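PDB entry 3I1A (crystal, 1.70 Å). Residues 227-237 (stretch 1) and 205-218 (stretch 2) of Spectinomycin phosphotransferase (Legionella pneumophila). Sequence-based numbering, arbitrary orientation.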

ATOM      1  N   TYR A 227       3.805  -9.914   9.178  1.00 17.01           N
ATOM      2  CA  TYR A 227       2.910  -8.836   9.596  1.00 18.29           C
ATOM      3  C   TYR A 227       2.579  -8.072   8.337  1.00 16.27           C
ATOM      4  O   TYR A 227       3.471  -7.807   7.529  1.00 17.36           O
ATOM      5  CB  TYR A 227       3.580  -7.890  10.597  1.00 17.46           C
ATOM      6  CG  TYR A 227       3.768  -8.551  11.936  1.00 21.72           C
ATOM      7  CD1 TYR A 227       2.744  -8.551  12.879  1.00 21.82           C
ATOM      8  CD2 TYR A 227       4.898  -9.329  12.189  1.00 24.49           C
ATOM      9  CE1 TYR A 227       2.830  -9.337  14.044  1.00 24.84           C
ATOM     10  CE2 TYR A 227       4.992 -10.103  13.339  1.00 25.55           C
ATOM     11  CZ  TYR A 227       3.954 -10.109  14.254  1.00 26.12           C
ATOM     12  OH  TYR A 227       4.032 -10.944  15.353  1.00 29.12           O
ATOM     13  N   ILE A 228       1.300  -7.765   8.142  1.00 15.11           N
ATOM     14  CA  ILE A 228       0.886  -6.989   6.974  1.00 14.45           C
ATOM     15  C   ILE A 228       0.737  -5.542   7.416  1.00 14.42           C
ATOM     16  O   ILE A 228      -0.006  -5.267   8.351  1.00 15.81           O
ATOM     17  CB  ILE A 228      -0.462  -7.472   6.410  1.00 11.61           C
ATOM     18  CG1 ILE A 228      -0.308  -8.897   5.871  1.00 17.19           C
ATOM     19  CG2 ILE A 228      -0.913  -6.516   5.285  1.00 14.84           C
ATOM     20  CD1 ILE A 228      -1.630  -9.508   5.420  1.00 20.11           C
ATOM     21  N   ILE A 229       1.434  -4.624   6.746  1.00 15.84           N
ATOM     22  CA  ILE A 229       1.394  -3.213   7.120  1.00 14.25           C
ATOM     23  C   ILE A 229       0.768  -2.323   6.057  1.00 16.31           C
ATOM     24  O   ILE A 229       0.411  -2.786   4.971  1.00 16.34           O
ATOM     25  CB  ILE A 229       2.819  -2.656   7.457  1.00 13.44           C
ATOM     26  CG1 ILE A 229       3.757  -2.787   6.250  1.00 13.40           C
ATOM     27  CG2 ILE A 229       3.385  -3.428   8.674  1.00 17.97           C
ATOM     28  CD1 ILE A 229       5.038  -1.978   6.403  1.00 14.69           C
ATOM     29  N   ASP A 230       0.617  -1.052   6.429  1.00 17.87           N
ATOM     30  CA  ASP A 230       0.032   0.024   5.631  1.00 19.69           C
ATOM     31  C   ASP A 230      -1.446  -0.185   5.366  1.00 18.56           C
ATOM     32  O   ASP A 230      -1.864  -0.503   4.253  1.00 19.12           O
ATOM     33  CB  ASP A 230       0.745   0.214   4.304  1.00 20.14           C
ATOM     34  CG  ASP A 230       0.229   1.448   3.554  1.00 25.65           C
ATOM     35  OD1 ASP A 230      -0.794   2.032   3.980  1.00 25.87           O
ATOM     36  OD2 ASP A 230       0.832   1.821   2.539  1.00 26.27           O
ATOM     37  N   TRP A 231      -2.235   0.035   6.401  1.00 17.79           N
ATOM     38  CA  TRP A 231      -3.674  -0.118   6.336  1.00 17.80           C
ATOM     39  C   TRP A 231      -4.349   1.237   6.193  1.00 18.48           C
ATOM     40  O   TRP A 231      -5.481   1.427   6.643  1.00 19.47           O
ATOM     41  CB  TRP A 231      -4.148  -0.830   7.607  1.00 18.54           C
ATOM     42  CG  TRP A 231      -3.826  -2.278   7.569  1.00 19.18           C
ATOM     43  CD1 TRP A 231      -2.753  -2.926   8.144  1.00 16.87           C
ATOM     44  CD2 TRP A 231      -4.548  -3.264   6.836  1.00 17.66           C
ATOM     45  NE1 TRP A 231      -2.778  -4.259   7.796  1.00 19.09           N
ATOM     46  CE2 TRP A 231      -3.869  -4.487   6.994  1.00 17.90           C
ATOM     47  CE3 TRP A 231      -5.708  -3.226   6.051  1.00 17.36           C
ATOM     48  CZ2 TRP A 231      -4.314  -5.662   6.395  1.00 17.87           C
ATOM     49  CZ3 TRP A 231      -6.145  -4.391   5.454  1.00 16.98           C
ATOM     50  CH2 TRP A 231      -5.453  -5.594   5.629  1.00 17.25           C
ATOM     51  N   ASP A 232      -3.658   2.171   5.535  1.00 21.15           N
ATOM     52  CA  ASP A 232      -4.192   3.532   5.360  1.00 22.55           C
ATOM     53  C   ASP A 232      -5.320   3.661   4.348  1.00 22.74           C
ATOM     54  O   ASP A 232      -6.190   4.499   4.501  1.00 22.56           O
ATOM     55  CB  ASP A 232      -3.076   4.513   4.970  1.00 25.76           C
ATOM     56  CG  ASP A 232      -2.172   4.856   6.133  1.00 29.90           C
ATOM     57  OD1 ASP A 232      -2.614   4.667   7.288  1.00 30.27           O
ATOM     58  OD2 ASP A 232      -1.029   5.321   5.899  1.00 33.48           O
ATOM     59  N   GLU A 233      -5.317   2.831   3.318  1.00 21.64           N
ATOM     60  CA  GLU A 233      -6.366   2.937   2.317  1.00 21.76           C
ATOM     61  C   GLU A 233      -6.974   1.606   1.878  1.00 18.01           C
ATOM     62  O   GLU A 233      -6.870   1.242   0.710  1.00 19.86           O
ATOM     63  CB  GLU A 233      -5.811   3.675   1.094  1.00 26.09           C
ATOM     64  CG  GLU A 233      -5.277   5.056   1.402  1.00 33.70           C
ATOM     65  CD  GLU A 233      -6.295   6.142   1.125  1.00 38.97           C
ATOM     66  OE1 GLU A 233      -7.391   6.099   1.735  1.00 42.00           O
ATOM     67  OE2 GLU A 233      -6.002   7.033   0.294  1.00 40.29           O
ATOM     68  N   PRO A 234      -7.590   0.859   2.807  1.00 15.66           N
ATOM     69  CA  PRO A 234      -8.203  -0.426   2.442  1.00 14.32           C
ATOM     70  C   PRO A 234      -9.426  -0.108   1.578  1.00 14.85           C
ATOM     71  O   PRO A 234      -9.748   1.061   1.384  1.00 17.02           O
ATOM     72  CB  PRO A 234      -8.576  -1.033   3.795  1.00 16.57           C
ATOM     73  CG  PRO A 234      -8.889   0.180   4.645  1.00 18.51           C
ATOM     74  CD  PRO A 234      -7.787   1.156   4.236  1.00 17.88           C
ATOM     75  N   MET A 235     -10.126  -1.127   1.092  1.00 14.53           N
ATOM     76  CA  MET A 235     -11.290  -0.890   0.224  1.00 14.18           C
ATOM     77  C   MET A 235     -12.143  -2.151   0.069  1.00 15.37           C
ATOM     78  O   MET A 235     -11.762  -3.221   0.547  1.00 16.06           O
ATOM     79  CB  MET A 235     -10.818  -0.465  -1.173  1.00 15.56           C
ATOM     80  CG  MET A 235     -10.208  -1.602  -2.003  1.00 14.52           C
ATOM     81  SD  MET A 235      -9.546  -1.120  -3.628  1.00 15.43           S
ATOM     82  CE  MET A 235     -11.018  -0.434  -4.417  1.00 15.56           C
ATOM     83  N   LEU A 236     -13.308  -2.005  -0.560  1.00 11.62           N
ATOM     84  CA  LEU A 236     -14.154  -3.155  -0.847  1.00 12.84           C
ATOM     85  C   LEU A 236     -13.992  -3.348  -2.342  1.00 13.17           C
ATOM     86  O   LEU A 236     -14.211  -2.425  -3.122  1.00 14.67           O
ATOM     87  CB  LEU A 236     -15.627  -2.887  -0.499  1.00 14.12           C
ATOM     88  CG  LEU A 236     -15.890  -2.804   0.997  1.00 15.18           C
ATOM     89  CD1 LEU A 236     -17.291  -2.341   1.291  1.00 17.05           C
ATOM     90  CD2 LEU A 236     -15.663  -4.176   1.582  1.00 14.97           C
ATOM     91  N   ALA A 237     -13.577  -4.549  -2.749  1.00 13.51           N
ATOM     92  CA  ALA A 237     -13.361  -4.795  -4.154  1.00 13.79           C
ATOM     93  C   ALA A 237     -13.258  -6.311  -4.318  1.00 12.90           C
ATOM     94  O   ALA A 237     -13.280  -7.044  -3.327  1.00 14.45           O
ATOM     95  CB  ALA A 237     -12.031  -4.126  -4.556  1.00 14.75           C
TER
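Stretch 2, residues 205-218: KYVLCHSDIHAGNV

Stretch 2 lies along stretch 1 as two short antiparallel ladders separated by loops, and together the contacts bury 915 Å², both sides summed. The first ladder pairs strand 207-209 with strand 235-237: their axes approach to 4.7 Å, and the N-to-C directions make an angle of 128°, so the strands run antiparallel but markedly splayed. Four backbone hydrogen bonds fix the register. Cys209 N donates to Met235 O (2.8 Å, 165°) and Met235 N to Cys209 O (3.0 Å, 150°); Val207 N donates to Ala237 O (2.8 Å, 167°) and Ala237 N to Val207 O (3.1 Å, 160°). Between these pairs, Leu236 faces Leu208 without hydrogen bonds, CA to CA 4.8 Å.

Ala237, with 84 Å² covered, has the largest covered area in stretch 1. Its small side chain shares a face of the sheet with Met235, Val207 and Cys209, and its CB is 4.3 Å from Cys209 SG. Its CA lies 3.9 Å from the centroid of the Tyr206 ring and 20° off the ring normal, which places a CH-pi contact over the ring face. Tyr206 CB points toward stretch 1, and its CD2 also reaches Leu236 CB at 4.2 Å.

After Cys209 the chain leaves the strand, with phi/psi of -68/-46 at His210 and 91/-14 at Ser211. His210 covers the most of all, 91 Å². Its CA-to-CB bond points away overall, yet chi1 of 177° (t) and chi2 of -79° bring the ring end back to stretch 1, where NE2 donates to Ile229 O (2.8 Å, 168°). Asp230 O is also near NE2, at 3.0 Å, but the angle is too poor for a hydrogen bond. The ring is held from its other nitrogen as well, since Asp212 N donates to His210 ND1 at 3.1 Å. Its edge meets the face of the Trp231 six-membered ring, centroids 4.8 Å apart and planes at 73°, while Ile228 CG2 packs 3.6 Å from His210 CD2. A water bridges the backbones, donating to His210 O (2.9 Å) and Asp230 O (2.8 Å).

Asn217, with 65 Å² covered, anchors the far end. Its O accepts from Ile229 N (2.8 Å, 172°), and its ND2 donates to Asp212 O (2.9 Å), tying the intervening loop together. Beside it, Ile228 and Val218 form the second ladder's antiparallel, non-hydrogen-bonded pair, CA to CA 4.7 Å. The register shifts by two residues between Ile228 and Met235, so the ladders are separate rather than one continuous hairpin.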

ATOM      1  N   LYS A 205     -19.907  -9.615  -4.449  1.00 25.34           N
ATOM      2  CA  LYS A 205     -18.665 -10.381  -4.420  1.00 24.55           C
ATOM      3  C   LYS A 205     -17.470  -9.532  -3.964  1.00 21.78           C
ATOM      4  O   LYS A 205     -16.329  -9.972  -4.046  1.00 20.64           O
ATOM      5  CB  LYS A 205     -18.371 -10.991  -5.799  1.00 26.27           C
ATOM      6  CG  LYS A 205     -19.360 -12.078  -6.223  1.00 32.10           C
ATOM      7  CD  LYS A 205     -19.027 -12.643  -7.623  1.00 33.41           C
ATOM      8  CE  LYS A 205     -18.968 -11.539  -8.684  1.00 36.88           C
ATOM      9  NZ  LYS A 205     -19.780 -11.849  -9.918  1.00 36.11           N
ATOM     10  N   TYR A 206     -17.722  -8.302  -3.528  1.00 17.82           N
ATOM     11  CA  TYR A 206     -16.630  -7.474  -3.039  1.00 15.39           C
ATOM     12  C   TYR A 206     -16.264  -7.941  -1.634  1.00 15.93           C
ATOM     13  O   TYR A 206     -17.128  -8.418  -0.880  1.00 14.42           O
ATOM     14  CB  TYR A 206     -17.053  -6.006  -2.991  1.00 16.77           C
ATOM     15  CG  TYR A 206     -16.991  -5.263  -4.327  1.00 16.52           C
ATOM     16  CD1 TYR A 206     -16.943  -5.944  -5.539  1.00 17.31           C
ATOM     17  CD2 TYR A 206     -17.003  -3.872  -4.357  1.00 16.98           C
ATOM     18  CE1 TYR A 206     -16.906  -5.253  -6.747  1.00 18.55           C
ATOM     19  CE2 TYR A 206     -16.972  -3.170  -5.566  1.00 18.02           C
ATOM     20  CZ  TYR A 206     -16.920  -3.869  -6.752  1.00 17.35           C
ATOM     21  OH  TYR A 206     -16.863  -3.167  -7.938  1.00 18.35           O
ATOM     22  N   VAL A 207     -14.992  -7.813  -1.273  1.00 14.15           N
ATOM     23  CA  VAL A 207     -14.539  -8.220   0.049  1.00 13.92           C
ATOM     24  C   VAL A 207     -13.601  -7.131   0.556  1.00 13.95           C
ATOM     25  O   VAL A 207     -13.203  -6.246  -0.205  1.00 14.57           O
ATOM     26  CB  VAL A 207     -13.749  -9.565   0.007  1.00 15.57           C
ATOM     27  CG1 VAL A 207     -14.650 -10.690  -0.489  1.00 14.76           C
ATOM     28  CG2 VAL A 207     -12.499  -9.415  -0.855  1.00 14.69           C
ATOM     29  N   LEU A 208     -13.267  -7.182   1.835  1.00 14.15           N
ATOM     30  CA  LEU A 208     -12.348  -6.206   2.408  1.00 11.83           C
ATOM     31  C   LEU A 208     -10.965  -6.534   1.837  1.00 13.35           C
ATOM     32  O   LEU A 208     -10.467  -7.659   2.011  1.00 12.68           O
ATOM     33  CB  LEU A 208     -12.344  -6.340   3.927  1.00 13.97           C
ATOM     34  CG  LEU A 208     -11.275  -5.554   4.695  1.00 14.76           C
ATOM     35  CD1 LEU A 208     -11.488  -4.033   4.465  1.00 14.60           C
ATOM     36  CD2 LEU A 208     -11.391  -5.917   6.195  1.00 15.46           C
ATOM     37  N   CYS A 209     -10.353  -5.554   1.172  1.00 12.46           N
ATOM     38  CA  CYS A 209      -9.041  -5.704   0.533  1.00 12.70           C
ATOM     39  C   CYS A 209      -8.032  -4.724   1.064  1.00 13.32           C
ATOM     40  O   CYS A 209      -8.377  -3.603   1.413  1.00 11.96           O
ATOM     41  CB  CYS A 209      -9.128  -5.456  -0.977  1.00 12.92           C
ATOM     42  SG  CYS A 209      -9.992  -6.732  -1.872  1.00 13.38           S
ATOM     43  N   HIS A 210      -6.783  -5.163   1.135  1.00 12.87           N
ATOM     44  CA  HIS A 210      -5.709  -4.273   1.547  1.00 14.02           C
ATOM     45  C   HIS A 210      -5.524  -3.221   0.428  1.00 16.23           C
ATOM     46  O   HIS A 210      -5.415  -2.020   0.701  1.00 16.12           O
ATOM     47  CB  HIS A 210      -4.438  -5.088   1.751  1.00 15.83           C
ATOM     48  CG  HIS A 210      -3.252  -4.259   2.114  1.00 15.66           C
ATOM     49  ND1 HIS A 210      -2.536  -3.536   1.182  1.00 16.26           N
ATOM     50  CD2 HIS A 210      -2.625  -4.082   3.299  1.00 15.39           C
ATOM     51  CE1 HIS A 210      -1.507  -2.959   1.780  1.00 13.77           C
ATOM     52  NE2 HIS A 210      -1.539  -3.276   3.066  1.00 14.79           N
ATOM     53  N   SER A 211      -5.489  -3.693  -0.815  1.00 15.11           N
ATOM     54  CA  SER A 211      -5.360  -2.893  -2.055  1.00 16.46           C
ATOM     55  C   SER A 211      -3.955  -2.612  -2.603  1.00 15.30           C
ATOM     56  O   SER A 211      -3.803  -2.218  -3.774  1.00 15.09           O
ATOM     57  CB  SER A 211      -6.165  -1.575  -1.959  1.00 17.83           C
ATOM     58  OG  SER A 211      -5.422  -0.480  -1.409  1.00 18.69           O
ATOM     59  N   ASP A 212      -2.923  -2.858  -1.800  1.00 15.07           N
ATOM     60  CA  ASP A 212      -1.569  -2.574  -2.251  1.00 14.90           C
ATOM     61  C   ASP A 212      -0.622  -3.494  -1.494  1.00 16.77           C
ATOM     62  O   ASP A 212       0.417  -3.071  -0.955  1.00 15.31           O
ATOM     63  CB  ASP A 212      -1.261  -1.097  -1.954  1.00 19.60           C
ATOM     64  CG  ASP A 212      -0.063  -0.583  -2.704  1.00 21.61           C
ATOM     65  OD1 ASP A 212       0.290  -1.161  -3.748  1.00 20.65           O
ATOM     66  OD2 ASP A 212       0.528   0.423  -2.244  1.00 24.99           O
ATOM     67  N   ILE A 213      -0.970  -4.776  -1.495  1.00 14.20           N
ATOM     68  CA  ILE A 213      -0.195  -5.735  -0.741  1.00 14.74           C
ATOM     69  C   ILE A 213       0.956  -6.382  -1.487  1.00 15.22           C
ATOM     70  O   ILE A 213       0.905  -7.551  -1.871  1.00 14.95           O
ATOM     71  CB  ILE A 213      -1.169  -6.776  -0.061  1.00 13.74           C
ATOM     72  CG1 ILE A 213      -0.389  -7.722   0.842  1.00 14.18           C
ATOM     73  CG2 ILE A 213      -2.009  -7.513  -1.108  1.00 13.87           C
ATOM     74  CD1 ILE A 213       0.476  -6.980   1.870  1.00 15.26           C
ATOM     75  N   HIS A 214       2.000  -5.569  -1.697  1.00 16.23           N
ATOM     76  CA  HIS A 214       3.227  -6.016  -2.344  1.00 17.19           C
ATOM     77  C   HIS A 214       4.250  -6.343  -1.254  1.00 16.50           C
ATOM     78  O   HIS A 214       3.975  -6.147  -0.067  1.00 15.53           O
ATOM     79  CB  HIS A 214       3.771  -4.943  -3.305  1.00 17.33           C
ATOM     80  CG  HIS A 214       4.006  -3.615  -2.669  1.00 18.30           C
ATOM     81  ND1 HIS A 214       5.156  -3.315  -1.962  1.00 19.29           N
ATOM     82  CD2 HIS A 214       3.251  -2.492  -2.658  1.00 20.07           C
ATOM     83  CE1 HIS A 214       5.093  -2.062  -1.550  1.00 20.80           C
ATOM     84  NE2 HIS A 214       3.950  -1.540  -1.960  1.00 21.31           N
ATOM     85  N   ALA A 215       5.418  -6.840  -1.664  1.00 16.56           N
ATOM     86  CA  ALA A 215       6.444  -7.275  -0.716  1.00 18.07           C
ATOM     87  C   ALA A 215       6.887  -6.248   0.297  1.00 19.24           C
ATOM     88  O   ALA A 215       7.308  -6.605   1.403  1.00 19.72           O
ATOM     89  CB  ALA A 215       7.648  -7.832  -1.469  1.00 17.90           C
ATOM     90  N   GLY A 216       6.797  -4.974  -0.071  1.00 17.56           N
ATOM     91  CA  GLY A 216       7.186  -3.933   0.848  1.00 19.73           C
ATOM     92  C   GLY A 216       6.237  -3.796   2.015  1.00 18.60           C
ATOM     93  O   GLY A 216       6.589  -3.217   3.041  1.00 18.50           O
ATOM     94  N   ASN A 217       5.026  -4.333   1.869  1.00 17.84           N
ATOM     95  CA  ASN A 217       4.038  -4.241   2.937  1.00 16.45           C
ATOM     96  C   ASN A 217       3.864  -5.484   3.805  1.00 13.75           C
ATOM     97  O   ASN A 217       2.896  -5.628   4.566  1.00 13.18           O
ATOM     98  CB  ASN A 217       2.720  -3.742   2.367  1.00 17.01           C
ATOM     99  CG  ASN A 217       2.793  -2.257   2.048  1.00 18.19           C
ATOM    100  OD1 ASN A 217       3.506  -1.520   2.733  1.00 17.57           O
ATOM    101  ND2 ASN A 217       2.069  -1.814   1.039  1.00 16.99           N
ATOM    102  N   VAL A 218       4.820  -6.403   3.680  1.00 15.98           N
ATOM    103  CA  VAL A 218       4.822  -7.562   4.549  1.00 15.38           C
ATOM    104  C   VAL A 218       6.147  -7.504   5.314  1.00 16.08           C
ATOM    105  O   VAL A 218       7.209  -7.414   4.695  1.00 17.39           O
ATOM    106  CB  VAL A 218       4.779  -8.897   3.781  1.00 16.61           C
ATOM    107  CG1 VAL A 218       4.842 -10.040   4.784  1.00 18.30           C
ATOM    108  CG2 VAL A 218       3.511  -9.006   2.971  1.00 16.29           C
TER
HETATM  109  O   HOH W   1      -4.292  -0.438   2.863  1.00 27.10           O